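Local coordinates for protein BB1 (Synthetic construct, PDB 6D0T) that is a computationally designed eight-stranded beta-barrel, made from scratch in work toward barrels that bind a dye and switch on its fluorescence, at residues M1-A5 / P63-R67; T11-R17 / S103-Q109. Where two conformers were deposited one is given. Residues are numbered along the deposited sequence.

Contact 1. Residues M1-A5 / P63-R67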
loop_
_atom_site.group_PDB
_atom_site.type_symbol
_atom_site.label_atom_id
_atom_site.label_comp_id
_atom_site.label_asym_id
_atom_site.label_seq_id
_atom_site.Cartn_x
_atom_site.Cartn_y
_atom_site.Cartn_z
ATOM N N MET A 1 -17.766 -5.457 4.213
ATOM C CA MET A 1 -16.362 -4.988 4.144
ATOM C C MET A 1 -15.602 -5.329 5.416
ATOM O O MET A 1 -16.184 -5.533 6.456
ATOM C CB MET A 1 -16.342 -3.484 3.893
ATOM C CG MET A 1 -17.008 -3.113 2.571
ATOM S SD MET A 1 -16.688 -1.415 2.074
ATOM C CE MET A 1 -14.962 -1.522 1.563
ATOM N N VAL A 2 -14.277 -5.400 5.327
ATOM C CA VAL A 2 -13.506 -5.646 6.519
ATOM C C VAL A 2 -13.552 -4.425 7.425
ATOM O O VAL A 2 -13.723 -3.287 6.980
ATOM C CB VAL A 2 -12.042 -6.012 6.188
ATOM C CG1 VAL A 2 -11.971 -7.220 5.251
ATOM C CG2 VAL A 2 -11.232 -4.808 5.638
ATOM N N ASP A 3 -13.326 -4.691 8.714
ATOM C CA ASP A 3 -13.119 -3.695 9.747
ATOM C C ASP A 3 -11.662 -3.281 9.697
ATOM O O ASP A 3 -10.777 -4.129 9.832
ATOM C CB ASP A 3 -13.497 -4.300 11.099
ATOM C CG ASP A 3 -13.293 -3.369 12.251
ATOM O OD1 ASP A 3 -12.118 -3.007 12.532
ATOM O OD2 ASP A 3 -14.308 -3.049 12.928
ATOM N N ALA A 4 -11.405 -1.996 9.463
ATOM C CA ALA A 4 -10.043 -1.582 9.122
ATOM C C ALA A 4 -9.044 -1.975 10.208
ATOM O O ALA A 4 -7.956 -2.511 9.920
ATOM C CB ALA A 4 -10.001 -0.069 8.888
ATOM N N ALA A 5 -9.356 -1.647 11.456
ATOM C CA ALA A 5 -8.382 -1.890 12.515
ATOM C C ALA A 5 -8.308 -3.341 12.931
ATOM O O ALA A 5 -7.305 -3.741 13.524
ATOM C CB ALA A 5 -8.689 -1.000 13.716
ATOM N N PRO A 63 -17.961 6.492 1.133
ATOM C CA PRO A 63 -18.881 5.403 1.469
ATOM C C PRO A 63 -18.621 4.104 0.712
ATOM O O PRO A 63 -19.204 3.072 1.075
ATOM C CB PRO A 63 -20.253 5.994 1.111
ATOM C CG PRO A 63 -19.978 7.099 0.180
ATOM C CD PRO A 63 -18.641 7.641 0.507
ATOM N N TYR A 64 -17.788 4.101 -0.323
ATOM C CA TYR A 64 -17.713 2.960 -1.223
ATOM C C TYR A 64 -16.507 2.065 -0.987
ATOM O O TYR A 64 -16.571 0.859 -1.254
ATOM C CB TYR A 64 -17.649 3.434 -2.683
ATOM C CG TYR A 64 -18.737 4.373 -3.122
ATOM C CD1 TYR A 64 -18.430 5.478 -3.896
ATOM C CD2 TYR A 64 -20.065 4.130 -2.823
ATOM C CE1 TYR A 64 -19.417 6.337 -4.351
ATOM C CE2 TYR A 64 -21.068 4.989 -3.274
ATOM C CZ TYR A 64 -20.725 6.093 -4.038
ATOM O OH TYR A 64 -21.689 6.963 -4.501
ATOM N N GLU A 65 -15.386 2.628 -0.563
ATOM C CA GLU A 65 -14.158 1.864 -0.680
ATOM C C GLU A 65 -13.077 2.524 0.166
ATOM O O GLU A 65 -13.153 3.714 0.486
ATOM C CB GLU A 65 -13.708 1.756 -2.139
ATOM C CG GLU A 65 -13.230 3.033 -2.714
ATOM C CD GLU A 65 -13.132 2.967 -4.235
ATOM O OE1 GLU A 65 -13.131 1.841 -4.792
ATOM O OE2 GLU A 65 -13.058 4.038 -4.871
ATOM N N TYR A 66 -12.069 1.733 0.509
ATOM C CA TYR A 66 -10.947 2.251 1.288
ATOM C C TYR A 66 -10.057 3.141 0.430
ATOM O O TYR A 66 -9.804 2.839 -0.738
ATOM C CB TYR A 66 -10.113 1.094 1.871
ATOM C CG TYR A 66 -10.728 0.484 3.113
ATOM C CD1 TYR A 66 -10.674 1.160 4.315
ATOM C CD2 TYR A 66 -11.390 -0.725 3.072
ATOM C CE1 TYR A 66 -11.214 0.664 5.419
ATOM C CE2 TYR A 66 -11.971 -1.237 4.212
ATOM C CZ TYR A 66 -11.868 -0.521 5.388
ATOM O OH TYR A 66 -12.410 -0.958 6.567
ATOM N N ARG A 67 -9.576 4.237 1.030
ATOM C CA ARG A 67 -8.579 5.119 0.442
ATOM C C ARG A 67 -7.184 4.605 0.768
ATOM O O ARG A 67 -6.908 4.248 1.914
ATOM C CB ARG A 67 -8.727 6.547 0.971
ATOM C CG ARG A 67 -7.643 7.517 0.484
ATOM C CD ARG A 67 -7.834 8.896 1.084
ATOM N NE ARG A 67 -6.740 9.786 0.715
ATOM C CZ ARG A 67 -5.584 9.856 1.369
#
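A single buried tyrosine joins the start of the chain to the connection between strands 51-59 and 67-72, at one end of the barrel, its centre about 14 Å from that of the chain. Residues 1-5 run up to and into the short helix 4-7, whereas 63-67 are mostly loop leading into the next strand, so the contact rests on side chains and not on strand pairing. Tyr-66 points toward the N-terminal segment and has the largest area covered, 96 Å², followed by Met-1 with 63 Å². Its hydroxyl donates a hydrogen bond to the backbone, Tyr-66 OH to Val-2 O at 2.7 Å, which lets an aromatic residue be buried here without stranding its polar end. Around the ring the contacts are apolar: Val-2 CG2 lies 3.9 Å from Tyr-66 CE2, Ala-4 CB 3.7 Å from Tyr-66 CE1, and Met-1 CE 4.0 Å from Tyr-66 CD2. The small methyl of Ala-4 allows the first turn of the helix to come this close, and the flexible thioether of Met-1 carries its methyl across to the backbone of the loop, with Met-1 CE 4.0 Å from Tyr-64 O. The helix itself starts with an N-cap: Asp-3, pointing away from the loop, accepts a hydrogen bond from Gln-6 N through its carboxylate, a job for which a short acidic side chain is well made. Behind Tyr-66 the barrel wall contributes Ile-58 of strand 51-59 and Leu-82 of strand 77-86, and Phe-8 meets its ring edge-to-face.

Contact 2. Residues T11-R17 / S103-Q109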
loop_
_atom_site.group_PDB
_atom_site.type_symbol
_atom_site.label_atom_id
_atom_site.label_comp_id
_atom_site.label_asym_id
_atom_site.label_seq_id
_atom_site.Cartn_x
_atom_site.Cartn_y
_atom_site.Cartn_z
ATOM N N THR A 11 2.215 -7.159 9.419
ATOM C CA THR A 11 3.337 -7.052 8.490
ATOM C C THR A 11 2.958 -7.677 7.156
ATOM O O THR A 11 2.421 -8.780 7.116
ATOM C CB THR A 11 4.559 -7.749 9.060
ATOM O OG1 THR A 11 4.874 -7.152 10.312
ATOM C CG2 THR A 11 5.761 -7.602 8.128
ATOM N N TRP A 12 3.245 -6.961 6.066
ATOM C CA TRP A 12 2.869 -7.378 4.733
ATOM C C TRP A 12 4.051 -7.187 3.799
ATOM O O TRP A 12 4.826 -6.245 3.956
ATOM C CB TRP A 12 1.718 -6.566 4.169
ATOM C CG TRP A 12 0.453 -6.524 5.017
ATOM C CD1 TRP A 12 0.269 -5.847 6.209
ATOM C CD2 TRP A 12 -0.802 -7.114 4.696
ATOM N NE1 TRP A 12 -1.017 -6.011 6.643
ATOM C CE2 TRP A 12 -1.695 -6.793 5.728
ATOM C CE3 TRP A 12 -1.257 -7.906 3.639
ATOM C CZ2 TRP A 12 -3.013 -7.213 5.726
ATOM C CZ3 TRP A 12 -2.575 -8.323 3.640
ATOM C CH2 TRP A 12 -3.439 -7.978 4.673
ATOM N N GLU A 13 4.175 -8.086 2.831
ATOM C CA GLU A 13 5.039 -7.869 1.686
ATOM C C GLU A 13 4.210 -7.226 0.594
ATOM O O GLU A 13 3.009 -7.501 0.470
ATOM C CB GLU A 13 5.657 -9.188 1.228
ATOM C CG GLU A 13 6.670 -9.686 2.257
ATOM C CD GLU A 13 7.500 -10.861 1.778
ATOM O OE1 GLU A 13 7.167 -11.444 0.721
ATOM O OE2 GLU A 13 8.490 -11.196 2.466
ATOM N N PHE A 14 4.843 -6.369 -0.204
ATOM C CA PHE A 14 4.140 -5.751 -1.314
ATOM C C PHE A 14 4.921 -5.838 -2.614
ATOM O O PHE A 14 6.158 -5.970 -2.630
ATOM C CB PHE A 14 3.784 -4.276 -1.031
ATOM C CG PHE A 14 4.956 -3.305 -1.081
ATOM C CD1 PHE A 14 5.273 -2.641 -2.252
ATOM C CD2 PHE A 14 5.660 -2.995 0.063
ATOM C CE1 PHE A 14 6.293 -1.705 -2.289
ATOM C CE2 PHE A 14 6.695 -2.052 0.031
ATOM C CZ PHE A 14 7.002 -1.412 -1.126
ATOM N N ARG A 15 4.167 -5.825 -3.714
ATOM C CA ARG A 15 4.726 -5.703 -5.055
ATOM C C ARG A 15 3.785 -4.808 -5.838
ATOM O O ARG A 15 2.587 -5.094 -5.915
ATOM C CB ARG A 15 4.877 -7.054 -5.755
ATOM C CG ARG A 15 5.560 -6.941 -7.122
ATOM C CD ARG A 15 4.572 -6.868 -8.288
ATOM N NE ARG A 15 4.109 -8.202 -8.661
ATOM C CZ ARG A 15 4.723 -8.999 -9.530
ATOM N NH1 ARG A 15 4.225 -10.198 -9.780
ATOM N NH2 ARG A 15 5.830 -8.610 -10.152
ATOM N N PHE A 16 4.312 -3.718 -6.378
ATOM C CA PHE A 16 3.540 -2.778 -7.186
ATOM C C PHE A 16 4.192 -2.687 -8.562
ATOM O O PHE A 16 5.417 -2.595 -8.656
ATOM C CB PHE A 16 3.512 -1.364 -6.591
ATOM C CG PHE A 16 3.011 -1.259 -5.163
ATOM C CD1 PHE A 16 2.085 -2.136 -4.622
ATOM C CD2 PHE A 16 3.443 -0.199 -4.388
ATOM C CE1 PHE A 16 1.630 -1.961 -3.328
ATOM C CE2 PHE A 16 2.991 -0.026 -3.115
ATOM C CZ PHE A 16 2.075 -0.934 -2.581
ATOM N N ARG A 17 3.393 -2.663 -9.625
ATOM C CA ARG A 17 3.944 -2.617 -10.969
ATOM C C ARG A 17 3.102 -1.709 -11.854
ATOM O O ARG A 17 1.873 -1.749 -11.823
ATOM C CB ARG A 17 4.029 -4.009 -11.585
ATOM C CG ARG A 17 4.749 -4.054 -12.925
ATOM C CD ARG A 17 4.758 -5.464 -13.460
ATOM N NE ARG A 17 5.382 -5.534 -14.781
ATOM C CZ ARG A 17 6.644 -5.899 -15.021
ATOM N NH1 ARG A 17 7.474 -6.237 -14.028
ATOM N NH2 ARG A 17 7.081 -5.922 -16.266
ATOM N N SER A 103 -0.860 -1.282 -10.517
ATOM C CA SER A 103 -1.594 -2.284 -9.762
ATOM C C SER A 103 -0.595 -3.064 -8.918
ATOM O O SER A 103 0.613 -3.005 -9.141
ATOM C CB SER A 103 -2.395 -3.237 -10.638
ATOM O OG SER A 103 -1.573 -3.893 -11.555
ATOM N N GLY A 104 -1.106 -3.779 -7.932
ATOM C CA GLY A 104 -0.192 -4.433 -7.013
ATOM C C GLY A 104 -0.936 -5.218 -5.963
ATOM O O GLY A 104 -2.167 -5.348 -5.988
ATOM N N GLU A 105 -0.157 -5.774 -5.042
ATOM C CA GLU A 105 -0.693 -6.662 -4.027
ATOM C C GLU A 105 0.089 -6.501 -2.735
ATOM O O GLU A 105 1.299 -6.278 -2.758
ATOM C CB GLU A 105 -0.637 -8.109 -4.499
ATOM C CG GLU A 105 -1.430 -9.039 -3.608
ATOM C CD GLU A 105 -1.166 -10.514 -3.892
ATOM O OE1 GLU A 105 -0.298 -10.834 -4.739
ATOM O OE2 GLU A 105 -1.832 -11.353 -3.247
ATOM N N PHE A 106 -0.641 -6.583 -1.617
ATOM C CA PHE A 106 -0.098 -6.820 -0.276
ATOM C C PHE A 106 -0.397 -8.265 0.105
ATOM O O PHE A 106 -1.548 -8.731 -0.045
ATOM C CB PHE A 106 -0.746 -5.912 0.779
ATOM C CG PHE A 106 -0.455 -4.459 0.658
ATOM C CD1 PHE A 106 0.753 -3.940 1.044
ATOM C CD2 PHE A 106 -1.445 -3.582 0.251
ATOM C CE1 PHE A 106 0.993 -2.561 0.979
ATOM C CE2 PHE A 106 -1.206 -2.225 0.178
ATOM C CZ PHE A 106 0.031 -1.714 0.553
ATOM N N ARG A 107 0.603 -8.956 0.643
ATOM C CA ARG A 107 0.505 -10.342 1.096
ATOM C C ARG A 107 0.931 -10.398 2.562
ATOM O O ARG A 107 2.056 -10.004 2.911
ATOM C CB ARG A 107 1.363 -11.249 0.214
ATOM C CG ARG A 107 0.983 -11.085 -1.266
ATOM C CD ARG A 107 1.832 -11.941 -2.204
ATOM N NE ARG A 107 1.830 -13.341 -1.795
ATOM C CZ ARG A 107 0.876 -14.217 -2.101
ATOM N NH1 ARG A 107 -0.178 -13.845 -2.818
ATOM N NH2 ARG A 107 0.979 -15.470 -1.681
ATOM N N ARG A 108 0.017 -10.858 3.425
ATOM C CA ARG A 108 0.254 -10.830 4.862
ATOM C C ARG A 108 1.315 -11.847 5.235
ATOM O O ARG A 108 1.307 -12.980 4.741
ATOM C CB ARG A 108 -1.059 -11.117 5.613
ATOM C CG ARG A 108 -1.002 -10.835 7.092
ATOM C CD ARG A 108 -2.195 -11.400 7.818
ATOM N NE ARG A 108 -3.473 -10.843 7.399
ATOM C CZ ARG A 108 -3.984 -9.687 7.815
ATOM N NH1 ARG A 108 -3.324 -8.904 8.673
ATOM N NH2 ARG A 108 -5.188 -9.346 7.380
ATOM N N GLN A 109 2.245 -11.428 6.105
ATOM C CA GLN A 109 3.309 -12.280 6.614
ATOM C C GLN A 109 3.035 -12.633 8.069
ATOM O O GLN A 109 2.114 -12.114 8.701
ATOM C CB GLN A 109 4.670 -11.578 6.505
ATOM C CG GLN A 109 5.009 -11.091 5.120
ATOM C CD GLN A 109 4.950 -12.196 4.087
ATOM O OE1 GLN A 109 4.206 -12.114 3.090
ATOM N NE2 GLN A 109 5.732 -13.251 4.316
HETATM O O HOH W 1 1.476 -9.881 10.235
#
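Backbone hydrogen bonds zip strand 10-18 to strand 101-108 in antiparallel register. The hydrogen-bonded pairs are Glu-13 with Arg-107, Arg-15 with Glu-105 and Arg-17 with Ser-103; Glu-13 N to Arg-107 O is 2.9 Å and Arg-107 N to Glu-13 O 2.8 Å. Gln-109 N adds a bond to Thr-11 O at 2.8 Å, and a water bridges Thr-11 N (2.9 Å) and Gln-109 O (2.8 Å) just beyond. Side chains alternate, as a barrel wall demands. Aromatics fill the inward face: the edge of Phe-16 meets the face of Phe-106, centroids 5.6 Å apart and planes at 89°, while Phe-14 CB lies 3.7 Å from Phe-106 CD1. Gly-104, opposite Phe-16, is almost fully extended; a beta carbon there would lie 2.5 Å from Phe-16 CD1. Trp-12 packs on Arg-108, whose CB sits 3.8 Å above the centroid of the six-membered ring in a CH-pi contact and whose guanidinium lies against it (Trp-12 CZ2 to Arg-108 CZ, 3.4 Å). Arg-108 also hydrogen-bonds Tyr-7 O through NH2 and makes a cation-pi contact with the Tyr-7 ring. With Trp-12 NE1 bonded to Phe-8 O, this resembles the tryptophan corner of lipocalin-like barrels. Charged residues suit the solvent-facing side, where Arg-107 NH1 and Glu-105 OE2 form a salt bridge at 3.0 Å; Arg-15 and Arg-17 both pair with Glu-23, and Glu-105 also bonds Ser-89. These are the first and last strands, so their pairing closes the barrel, with strand 23-32 flanking one side and strand 89-96 the other.

The four segments alternate along the chain: 1-5, 11-17, 63-67, 103-109. Both contacts therefore tie the beginning of the sequence to a much later part of it. Their centres are 18 Å apart and their nearest atoms about 7 Å, so they do not touch. Contact 2 lies in the wall, joining the first and last strands of the eight-stranded sheet, whereas contact 1 sits at the barrel's end, where the N-terminal segment meets the entry to strand 67-72. Helix 4-7 leads directly into strand 10-18, and Phe-8 between them serves both sites, its ring against Tyr-66 and its carbonyl bonded to Trp-12, so the chain's first residues are tied to both the end and the closing seam of the barrel.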